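Long-range contact in kojibiose phosphorylase (Gut metagenome, PDB 6W0P), which belongs to glycoside hydrolase family 65, whose members build their central catalytic domain as an (alpha/alpha)6 barrel: residues L623-I635 with A671-M684. Sequence-based numbering, arbitrary orientation.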
ATOM      1  N   LEU A 623       4.578  17.300  17.161  1.00 42.21           N
ATOM      2  CA  LEU A 623       3.557  18.361  16.977  1.00 41.55           C
ATOM      3  C   LEU A 623       2.640  18.455  18.214  1.00 39.24           C
ATOM      4  O   LEU A 623       2.107  19.548  18.487  1.00 39.91           O
ATOM      5  CB  LEU A 623       2.763  17.985  15.723  1.00 44.03           C
ATOM      6  CG  LEU A 623       3.427  18.317  14.382  1.00 46.37           C
ATOM      7  CD1 LEU A 623       4.586  17.357  14.063  1.00 46.92           C
ATOM      8  CD2 LEU A 623       2.402  18.284  13.259  1.00 46.16           C
ATOM      9  N   SER A 624       2.492  17.360  18.964  1.00 34.61           N
ATOM     10  CA  SER A 624       1.393  17.171  19.942  1.00 32.33           C
ATOM     11  C   SER A 624       1.674  17.872  21.269  1.00 30.39           C
ATOM     12  O   SER A 624       0.814  18.584  21.750  1.00 29.55           O
ATOM     13  CB  SER A 624       1.080  15.724  20.129  1.00 32.13           C
ATOM     14  OG  SER A 624       0.030  15.571  21.059  1.00 32.65           O
ATOM     15  N   PRO A 625       2.829  17.672  21.939  1.00 28.98           N
ATOM     16  CA  PRO A 625       3.033  18.215  23.280  1.00 28.45           C
ATOM     17  C   PRO A 625       2.834  19.729  23.423  1.00 28.20           C
ATOM     18  O   PRO A 625       2.257  20.153  24.409  1.00 27.82           O
ATOM     19  CB  PRO A 625       4.496  17.842  23.593  1.00 28.48           C
ATOM     20  CG  PRO A 625       4.719  16.568  22.791  1.00 28.54           C
ATOM     21  CD  PRO A 625       3.968  16.834  21.505  1.00 28.60           C
ATOM     22  N   SER A 626       3.312  20.506  22.453  1.00 27.63           N
ATOM     23  CA  SER A 626       3.256  21.991  22.473  1.00 27.48           C
ATOM     24  C   SER A 626       1.800  22.486  22.356  1.00 27.35           C
ATOM     25  O   SER A 626       1.458  23.496  22.989  1.00 27.65           O
ATOM     26  CB  SER A 626       4.170  22.596  21.401  1.00 27.01           C
ATOM     27  OG  SER A 626       3.713  22.314  20.080  1.00 26.76           O
ATOM     28  N   ILE A 627       0.978  21.844  21.534  1.00 26.94           N
ATOM     29  CA  ILE A 627      -0.428  22.268  21.308  1.00 27.18           C
ATOM     30  C   ILE A 627      -1.198  22.049  22.610  1.00 27.44           C
ATOM     31  O   ILE A 627      -1.929  22.945  23.035  1.00 27.20           O
ATOM     32  CB  ILE A 627      -1.053  21.487  20.149  1.00 27.09           C
ATOM     33  CG1 ILE A 627      -0.306  21.747  18.842  1.00 27.24           C
ATOM     34  CG2 ILE A 627      -2.523  21.816  20.029  1.00 27.45           C
ATOM     35  CD1 ILE A 627      -0.233  23.197  18.509  1.00 27.64           C
ATOM     36  N   HIS A 628      -1.013  20.887  23.217  1.00 27.50           N
ATOM     37  CA  HIS A 628      -1.676  20.517  24.491  1.00 28.53           C
ATOM     38  C   HIS A 628      -1.177  21.454  25.612  1.00 28.26           C
ATOM     39  O   HIS A 628      -2.020  21.885  26.448  1.00 27.16           O
ATOM     40  CB  HIS A 628      -1.489  19.003  24.757  1.00 29.37           C
ATOM     41  CG  HIS A 628      -2.253  18.114  23.824  1.00 29.57           C
ATOM     42  ND1 HIS A 628      -1.730  17.632  22.638  1.00 29.72           N
ATOM     43  CD2 HIS A 628      -3.507  17.626  23.901  1.00 30.26           C
ATOM     44  CE1 HIS A 628      -2.626  16.891  22.029  1.00 29.52           C
ATOM     45  NE2 HIS A 628      -3.729  16.875  22.787  1.00 30.08           N
ATOM     46  N   SER A 629       0.134  21.762  25.657  1.00 27.96           N
ATOM     47  CA  SER A 629       0.701  22.701  26.662  1.00 28.29           C
ATOM     48  C   SER A 629       0.011  24.058  26.504  1.00 28.79           C
ATOM     49  O   SER A 629      -0.385  24.642  27.529  1.00 28.49           O
ATOM     50  CB  SER A 629       2.194  22.887  26.582  1.00 28.34           C
ATOM     51  OG  SER A 629       2.597  23.815  27.596  1.00 28.46           O
ATOM     52  N   ILE A 630      -0.144  24.523  25.258  1.00 28.59           N
ATOM     53  CA  ILE A 630      -0.676  25.886  24.969  1.00 28.98           C
ATOM     54  C   ILE A 630      -2.127  25.931  25.402  1.00 29.35           C
ATOM     55  O   ILE A 630      -2.493  26.902  26.056  1.00 29.60           O
ATOM     56  CB  ILE A 630      -0.504  26.286  23.496  1.00 28.75           C
ATOM     57  CG1 ILE A 630       0.977  26.555  23.198  1.00 28.55           C
ATOM     58  CG2 ILE A 630      -1.388  27.479  23.166  1.00 28.95           C
ATOM     59  CD1 ILE A 630       1.389  26.261  21.789  1.00 28.63           C
ATOM     60  N   ILE A 631      -2.906  24.914  25.038  1.00 30.05           N
ATOM     61  CA  ILE A 631      -4.350  24.854  25.397  1.00 30.19           C
ATOM     62  C   ILE A 631      -4.455  24.706  26.921  1.00 30.13           C
ATOM     63  O   ILE A 631      -5.286  25.398  27.492  1.00 29.49           O
ATOM     64  CB  ILE A 631      -5.087  23.756  24.616  1.00 30.25           C
ATOM     65  CG1 ILE A 631      -5.163  24.117  23.133  1.00 30.72           C
ATOM     66  CG2 ILE A 631      -6.472  23.495  25.203  1.00 30.59           C
ATOM     67  CD1 ILE A 631      -5.640  22.960  22.244  1.00 30.87           C
ATOM     68  N   ALA A 632      -3.655  23.845  27.549  1.00 29.89           N
ATOM     69  CA  ALA A 632      -3.644  23.659  29.021  1.00 30.36           C
ATOM     70  C   ALA A 632      -3.429  25.012  29.697  1.00 30.79           C
ATOM     71  O   ALA A 632      -4.214  25.335  30.585  1.00 31.42           O
ATOM     72  CB  ALA A 632      -2.581  22.682  29.458  1.00 30.42           C
ATOM     73  N   SER A 633      -2.423  25.782  29.278  1.00 31.05           N
ATOM     74  CA  SER A 633      -2.146  27.136  29.830  1.00 32.01           C
ATOM     75  C   SER A 633      -3.413  28.005  29.726  1.00 32.86           C
ATOM     76  O   SER A 633      -3.811  28.591  30.719  1.00 32.01           O
ATOM     77  CB  SER A 633      -0.976  27.802  29.140  1.00 31.61           C
ATOM     78  OG  SER A 633       0.257  27.365  29.676  1.00 31.29           O
ATOM     79  N   LYS A 634      -4.014  28.065  28.532  1.00 34.63           N
ATOM     80  CA  LYS A 634      -5.201  28.896  28.202  1.00 35.61           C
ATOM     81  C   LYS A 634      -6.352  28.584  29.165  1.00 35.83           C
ATOM     82  O   LYS A 634      -7.102  29.536  29.485  1.00 36.59           O
ATOM     83  CB  LYS A 634      -5.618  28.638  26.753  1.00 37.11           C
ATOM     84  CG  LYS A 634      -6.678  29.566  26.179  1.00 38.84           C
ATOM     85  CD  LYS A 634      -6.211  30.971  25.918  1.00 40.60           C
ATOM     86  CE  LYS A 634      -5.119  31.069  24.859  1.00 42.19           C
ATOM     87  NZ  LYS A 634      -4.517  32.435  24.799  1.00 42.24           N
ATOM     88  N   ILE A 635      -6.490  27.336  29.632  1.00 34.55           N
ATOM     89  CA  ILE A 635      -7.629  26.929  30.512  1.00 35.21           C
ATOM     90  C   ILE A 635      -7.185  26.775  31.986  1.00 35.17           C
ATOM     91  O   ILE A 635      -7.974  26.223  32.767  1.00 35.35           O
ATOM     92  CB  ILE A 635      -8.332  25.671  29.963  1.00 34.77           C
ATOM     93  CG1 ILE A 635      -7.398  24.469  29.843  1.00 34.07           C
ATOM     94  CG2 ILE A 635      -9.014  25.973  28.638  1.00 35.18           C
ATOM     95  CD1 ILE A 635      -8.005  23.313  29.099  1.00 33.85           C
ATOM     96  N   ALA A 671       8.138  24.623  17.625  1.00 31.37           N
ATOM     97  CA  ALA A 671       7.134  24.384  18.684  1.00 32.27           C
ATOM     98  C   ALA A 671       7.647  24.913  20.025  1.00 32.44           C
ATOM     99  O   ALA A 671       6.809  25.242  20.859  1.00 33.21           O
ATOM    100  CB  ALA A 671       6.812  22.917  18.783  1.00 33.01           C
ATOM    101  N   ALA A 672       8.965  24.975  20.230  1.00 32.28           N
ATOM    102  CA  ALA A 672       9.547  25.419  21.514  1.00 31.31           C
ATOM    103  C   ALA A 672       9.245  26.913  21.650  1.00 31.92           C
ATOM    104  O   ALA A 672       8.773  27.351  22.727  1.00 31.54           O
ATOM    105  CB  ALA A 672      11.024  25.128  21.567  1.00 31.36           C
ATOM    106  N   TRP A 673       9.440  27.657  20.561  1.00 30.67           N
ATOM    107  CA  TRP A 673       9.137  29.102  20.530  1.00 30.36           C
ATOM    108  C   TRP A 673       7.640  29.281  20.772  1.00 30.84           C
ATOM    109  O   TRP A 673       7.274  30.127  21.588  1.00 30.53           O
ATOM    110  CB  TRP A 673       9.564  29.739  19.210  1.00 29.87           C
ATOM    111  CG  TRP A 673       9.205  31.189  19.135  1.00 29.68           C
ATOM    112  CD1 TRP A 673       9.972  32.238  19.533  1.00 30.16           C
ATOM    113  CD2 TRP A 673       7.976  31.751  18.656  1.00 29.60           C
ATOM    114  NE1 TRP A 673       9.323  33.417  19.303  1.00 30.18           N
ATOM    115  CE2 TRP A 673       8.099  33.152  18.758  1.00 29.95           C
ATOM    116  CE3 TRP A 673       6.807  31.216  18.107  1.00 29.34           C
ATOM    117  CZ2 TRP A 673       7.076  34.018  18.382  1.00 30.31           C
ATOM    118  CZ3 TRP A 673       5.797  32.071  17.733  1.00 29.85           C
ATOM    119  CH2 TRP A 673       5.934  33.455  17.863  1.00 30.01           C
ATOM    120  N   MET A 674       6.821  28.510  20.065  1.00 31.37           N
ATOM    121  CA  MET A 674       5.343  28.570  20.151  1.00 32.32           C
ATOM    122  C   MET A 674       4.886  28.298  21.584  1.00 30.84           C
ATOM    123  O   MET A 674       4.040  29.070  22.085  1.00 29.66           O
ATOM    124  CB  MET A 674       4.716  27.510  19.249  1.00 34.27           C
ATOM    125  CG  MET A 674       5.140  27.657  17.828  1.00 35.42           C
ATOM    126  SD  MET A 674       3.904  28.610  17.006  1.00 39.06           S
ATOM    127  CE  MET A 674       2.649  27.369  16.735  1.00 34.29           C
ATOM    128  N   ASN A 675       5.401  27.209  22.178  1.00 29.59           N
ATOM    129  CA  ASN A 675       5.081  26.803  23.567  1.00 29.29           C
ATOM    130  C   ASN A 675       5.383  27.975  24.514  1.00 29.10           C
ATOM    131  O   ASN A 675       4.595  28.173  25.478  1.00 28.79           O
ATOM    132  CB  ASN A 675       5.789  25.528  24.015  1.00 28.70           C
ATOM    133  CG  ASN A 675       4.973  24.730  25.015  1.00 29.58           C
ATOM    134  OD1 ASN A 675       5.035  23.502  25.008  1.00 29.88           O
ATOM    135  ND2 ASN A 675       4.242  25.407  25.902  1.00 28.83           N
ATOM    136  N   ILE A 676       6.450  28.742  24.260  1.00 28.43           N
ATOM    137  CA  ILE A 676       6.853  29.865  25.165  1.00 28.79           C
ATOM    138  C   ILE A 676       5.909  31.058  24.936  1.00 28.18           C
ATOM    139  O   ILE A 676       5.337  31.529  25.946  1.00 28.43           O
ATOM    140  CB  ILE A 676       8.347  30.213  25.005  1.00 29.21           C
ATOM    141  CG1 ILE A 676       9.226  29.096  25.592  1.00 29.68           C
ATOM    142  CG2 ILE A 676       8.634  31.574  25.625  1.00 29.34           C
ATOM    143  CD1 ILE A 676      10.744  29.261  25.360  1.00 29.59           C
ATOM    144  N   VAL A 677       5.672  31.468  23.680  1.00 27.52           N
ATOM    145  CA  VAL A 677       4.993  32.763  23.362  1.00 27.73           C
ATOM    146  C   VAL A 677       3.462  32.596  23.300  1.00 28.04           C
ATOM    147  O   VAL A 677       2.756  33.432  23.913  1.00 28.75           O
ATOM    148  CB  VAL A 677       5.572  33.414  22.099  1.00 27.84           C
ATOM    149  CG1 VAL A 677       4.806  34.652  21.699  1.00 27.97           C
ATOM    150  CG2 VAL A 677       7.035  33.772  22.280  1.00 28.12           C
ATOM    151  N   TYR A 678       2.936  31.586  22.622  1.00 28.07           N
ATOM    152  CA  TYR A 678       1.483  31.277  22.627  1.00 28.92           C
ATOM    153  C   TYR A 678       1.076  30.636  23.960  1.00 29.14           C
ATOM    154  O   TYR A 678      -0.051  30.863  24.409  1.00 28.91           O
ATOM    155  CB  TYR A 678       1.082  30.371  21.468  1.00 28.91           C
ATOM    156  CG  TYR A 678       1.051  31.061  20.132  1.00 29.94           C
ATOM    157  CD1 TYR A 678       0.168  32.099  19.880  1.00 30.82           C
ATOM    158  CD2 TYR A 678       1.890  30.672  19.103  1.00 30.66           C
ATOM    159  CE1 TYR A 678       0.128  32.747  18.651  1.00 31.04           C
ATOM    160  CE2 TYR A 678       1.857  31.302  17.866  1.00 31.29           C
ATOM    161  CZ  TYR A 678       0.988  32.355  17.648  1.00 30.93           C
ATOM    162  OH  TYR A 678       0.940  32.934  16.416  1.00 31.96           O
ATOM    163  N   GLY A 679       1.975  29.852  24.553  1.00 29.43           N
ATOM    164  CA  GLY A 679       1.705  29.054  25.759  1.00 29.46           C
ATOM    165  C   GLY A 679       1.839  29.898  27.006  1.00 29.85           C
ATOM    166  O   GLY A 679       0.832  30.492  27.431  1.00 29.96           O
ATOM    167  N   PHE A 680       3.030  29.930  27.590  1.00 29.70           N
ATOM    168  CA  PHE A 680       3.286  30.665  28.844  1.00 30.46           C
ATOM    169  C   PHE A 680       2.923  32.132  28.636  1.00 30.84           C
ATOM    170  O   PHE A 680       2.298  32.667  29.532  1.00 32.57           O
ATOM    171  CB  PHE A 680       4.712  30.441  29.330  1.00 30.65           C
ATOM    172  CG  PHE A 680       4.995  29.010  29.712  1.00 30.59           C
ATOM    173  CD1 PHE A 680       4.299  28.393  30.741  1.00 31.20           C
ATOM    174  CD2 PHE A 680       5.947  28.274  29.038  1.00 30.02           C
ATOM    175  CE1 PHE A 680       4.548  27.072  31.077  1.00 31.14           C
ATOM    176  CE2 PHE A 680       6.196  26.959  29.380  1.00 30.00           C
ATOM    177  CZ  PHE A 680       5.494  26.357  30.383  1.00 30.44           C
ATOM    178  N   GLY A 681       3.246  32.735  27.491  1.00 31.10           N
ATOM    179  CA  GLY A 681       2.967  34.162  27.221  1.00 30.75           C
ATOM    180  C   GLY A 681       1.491  34.440  26.971  1.00 30.84           C
ATOM    181  O   GLY A 681       1.071  35.584  27.194  1.00 31.60           O
ATOM    182  N   GLY A 682       0.720  33.445  26.528  1.00 30.18           N
ATOM    183  CA  GLY A 682      -0.703  33.595  26.158  1.00 30.22           C
ATOM    184  C   GLY A 682      -0.910  34.577  25.013  1.00 30.49           C
ATOM    185  O   GLY A 682      -1.974  35.172  24.928  1.00 30.64           O
ATOM    186  N   LEU A 683       0.056  34.720  24.111  1.00 30.97           N
ATOM    187  CA  LEU A 683      -0.096  35.632  22.954  1.00 31.68           C
ATOM    188  C   LEU A 683      -1.313  35.223  22.102  1.00 31.85           C
ATOM    189  O   LEU A 683      -1.510  34.027  21.828  1.00 29.97           O
ATOM    190  CB  LEU A 683       1.190  35.621  22.126  1.00 31.77           C
ATOM    191  CG  LEU A 683       1.076  36.340  20.784  1.00 31.33           C
ATOM    192  CD1 LEU A 683       0.941  37.829  20.983  1.00 31.24           C
ATOM    193  CD2 LEU A 683       2.275  36.020  19.911  1.00 30.76           C
ATOM    194  N   MET A 684      -2.115  36.209  21.723  1.00 33.88           N
ATOM    195  CA  MET A 684      -3.285  36.048  20.829  1.00 36.00           C
ATOM    196  C   MET A 684      -3.659  37.427  20.275  1.00 35.92           C
ATOM    197  O   MET A 684      -3.693  38.421  21.056  1.00 35.85           O
ATOM    198  CB  MET A 684      -4.444  35.419  21.617  1.00 38.83           C
ATOM    199  CG  MET A 684      -5.718  35.191  20.832  1.00 42.13           C
ATOM    200  SD  MET A 684      -7.085  34.498  21.858  1.00 47.60           S
ATOM    201  CE  MET A 684      -7.479  35.857  22.957  1.00 47.56           C
TER
HETATM  202  O   HOH W   1      -1.933  29.861  26.064  1.00 36.12           O
HETATM  203  O   HOH W   2      -2.121  32.052  23.281  1.00 31.50           O
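N675 reaches S629 across two nearly parallel helices: its ND2 donates to S629 OG at 2.8 Å, with an N-H...O angle of 168° and the hydroxyl oxygen lying in the amide plane. The amide oxygen turns the other way, N675 OD1 resting 3.4 Å from S626 CA. One helical turn earlier the helices touch through small groups, S626 OG standing 3.4 Å from A671 CB. Next comes I630, a knob in the hole formed by M674, N675, Y678 and G679. Its CG2, anti to the backbone N, faces the Y678 carbonyl. The CA atoms of I630 and G679 approach to 4.0 Å, G679 having no side chain to stand between the helices.

Helix 666-680 widens into a pi-type turn at 675-680; farther on, G682 N bonds G679 O. One water lies 2.7 Å from Y678 O and 3.0 Å from I630 O; another donates to Y678 O and L683 O and accepts from K634 NZ at 2.9 Å, the lysine chain bending at chi2 and chi3. In the second shell, S629 OG hydrogen-bonds to A641 O, while F595 of helix 590-596 touches I630 and M674. With axes 8.1 Å apart and crossing at -15°, helix 624-634 of the catalytic domain and helix 666-680 combine knob-into-hole packing of I630, largely against backbone, with one direct polar bond, and two waters link the Y678 carbonyl to I630, K634 and L683.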